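Local structure of ribonucleoside-diphosphate reductase subunit beta (Bacillus halodurans C-125, 2RCC) at residues 214-217 and 218-222. The protein probably serves as the iron-binding small subunit of a ribonucleotide reductase, which makes deoxyribonucleotides from ribonucleotides for DNA synthesis. Sequence-based numbering, arbitrary orientation.
Sequences NYIN and RDEQL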
loop_
_atom_site.group_PDB
_atom_site.type_symbol
_atom_site.label_atom_id
_atom_site.label_comp_id
_atom_site.label_asym_id
_atom_site.label_seq_id
_atom_site.Cartn_x
_atom_site.Cartn_y
_atom_site.Cartn_z
ATOM N N ASN A 214 16.899 4.755 -11.549
ATOM C CA ASN A 214 17.586 3.686 -10.864
ATOM C C ASN A 214 16.896 3.319 -9.553
ATOM O O ASN A 214 16.823 2.146 -9.231
ATOM C CB ASN A 214 19.035 4.068 -10.638
ATOM C CG ASN A 214 19.924 2.873 -10.342
ATOM O OD1 ASN A 214 20.619 2.862 -9.338
ATOM N ND2 ASN A 214 19.880 1.848 -11.200
ATOM N N TYR A 215 16.389 4.311 -8.802
ATOM C CA TYR A 215 15.572 4.010 -7.609
ATOM C C TYR A 215 14.309 3.246 -7.995
ATOM O O TYR A 215 13.967 2.264 -7.315
ATOM C CB TYR A 215 15.213 5.242 -6.836
ATOM C CG TYR A 215 16.385 6.002 -6.206
ATOM C CD1 TYR A 215 17.652 5.434 -6.047
ATOM C CD2 TYR A 215 16.179 7.269 -5.698
ATOM C CE1 TYR A 215 18.686 6.160 -5.434
ATOM C CE2 TYR A 215 17.185 7.969 -5.083
ATOM C CZ TYR A 215 18.431 7.409 -4.955
ATOM O OH TYR A 215 19.439 8.119 -4.331
ATOM N N ILE A 216 13.643 3.689 -9.057
ATOM C CA ILE A 216 12.466 2.979 -9.579
ATOM C C ILE A 216 12.815 1.531 -9.973
ATOM O O ILE A 216 12.133 0.576 -9.565
ATOM C CB ILE A 216 11.827 3.690 -10.792
ATOM C CG1 ILE A 216 11.208 5.035 -10.385
ATOM C CG2 ILE A 216 10.761 2.759 -11.496
ATOM C CD1 ILE A 216 10.845 6.017 -11.533
ATOM N N ASN A 217 13.900 1.386 -10.728
ATOM C CA ASN A 217 14.362 0.094 -11.237
ATOM C C ASN A 217 14.756 -0.848 -10.057
ATOM O O ASN A 217 14.493 -2.046 -10.127
ATOM C CB ASN A 217 15.510 0.347 -12.243
ATOM C CG ASN A 217 15.687 -0.743 -13.309
ATOM O OD1 ASN A 217 14.876 -1.650 -13.491
ATOM N ND2 ASN A 217 16.762 -0.589 -14.076
ATOM N N ARG A 218 15.353 -0.302 -8.985
ATOM C CA ARG A 218 15.698 -1.050 -7.765
ATOM C C ARG A 218 14.410 -1.590 -7.084
ATOM O O ARG A 218 14.335 -2.752 -6.673
ATOM C CB ARG A 218 16.478 -0.179 -6.770
ATOM C CG ARG A 218 16.566 -0.745 -5.324
ATOM C CD ARG A 218 17.504 -0.007 -4.341
ATOM N NE ARG A 218 17.253 1.327 -3.714
ATOM C CZ ARG A 218 16.163 2.131 -3.686
ATOM N NH1 ARG A 218 14.958 1.880 -4.265
ATOM N NH2 ARG A 218 16.315 3.286 -3.026
ATOM N N ASP A 219 13.415 -0.725 -6.944
ATOM C CA ASP A 219 12.111 -1.154 -6.415
ATOM C C ASP A 219 11.531 -2.268 -7.291
ATOM O O ASP A 219 10.991 -3.249 -6.791
ATOM C CB ASP A 219 11.102 -0.019 -6.437
ATOM C CG ASP A 219 11.391 1.080 -5.438
ATOM O OD1 ASP A 219 12.117 0.887 -4.469
ATOM O OD2 ASP A 219 10.787 2.149 -5.603
ATOM N N GLU A 220 11.616 -2.100 -8.603
ATOM C CA GLU A 220 11.088 -3.134 -9.495
ATOM C C GLU A 220 11.755 -4.476 -9.282
ATOM O O GLU A 220 11.088 -5.462 -9.334
ATOM C CB GLU A 220 11.209 -2.747 -10.940
ATOM C CG GLU A 220 10.310 -1.604 -11.357
ATOM C CD GLU A 220 10.383 -1.402 -12.865
ATOM O OE1 GLU A 220 11.517 -1.323 -13.397
ATOM O OE2 GLU A 220 9.303 -1.310 -13.491
ATOM N N GLN A 221 13.038 -4.510 -8.938
ATOM C CA GLN A 221 13.708 -5.791 -8.731
ATOM C C GLN A 221 13.130 -6.547 -7.551
ATOM O O GLN A 221 13.023 -7.773 -7.616
ATOM C CB GLN A 221 15.239 -5.656 -8.595
ATOM C CG GLN A 221 15.966 -4.894 -9.712
ATOM C CD GLN A 221 15.445 -5.203 -11.105
ATOM O OE1 GLN A 221 15.514 -6.347 -11.545
ATOM N NE2 GLN A 221 14.962 -4.176 -11.823
ATOM N N LEU A 222 12.759 -5.839 -6.485
ATOM C CA LEU A 222 12.135 -6.492 -5.341
ATOM C C LEU A 222 10.703 -6.956 -5.683
ATOM O O LEU A 222 10.243 -7.986 -5.193
ATOM C CB LEU A 222 12.199 -5.604 -4.105
ATOM C CG LEU A 222 13.593 -5.321 -3.531
ATOM C CD1 LEU A 222 13.510 -4.360 -2.311
ATOM C CD2 LEU A 222 14.264 -6.602 -3.113
#
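Tyr215 and Arg218 run side by side in the same direction, the ring and guanidinium planes only 5° apart. Tyr215 CD1 lies over one face of the guanidinium, 3.9 Å from Arg218 NH2, while the carboxylate carbon of Asp219 sits in plane at its edge. There Arg218 NH1 forms a salt bridge with Asp219 OD1 (3.0 Å). The arginine is extended to CD; the turn at chi3 (73°) and a nearly eclipsed chi4 bring the guanidinium back along the helix toward Tyr215 and Asp219. Asp219 OD2 is hydrogen-bonded to His122 and Trp53.

One turn on, Gln221 folds back at chi2 (-41°) and its NE2 donates to Asn217 O at 2.8 Å. Gln221 N reaches Asn217 O from the opposite face of the carbonyl plane at 3.1 Å, so two donors grip this oxygen. Gln221 NE2 is also hydrogen-bonded to Tyr191, and OE1 to Arg292, which fixes the amide's rotation. The helix backbone bonds run on through this turn, Glu220 N donating to Ile216 O (2.9 Å).

Glu220 and His122 are probably iron ligands, as in related small subunits of this ferritin-like fold. The Arg218-Asp219-His122 chain is consistent with a second shell that orients a ligand histidine.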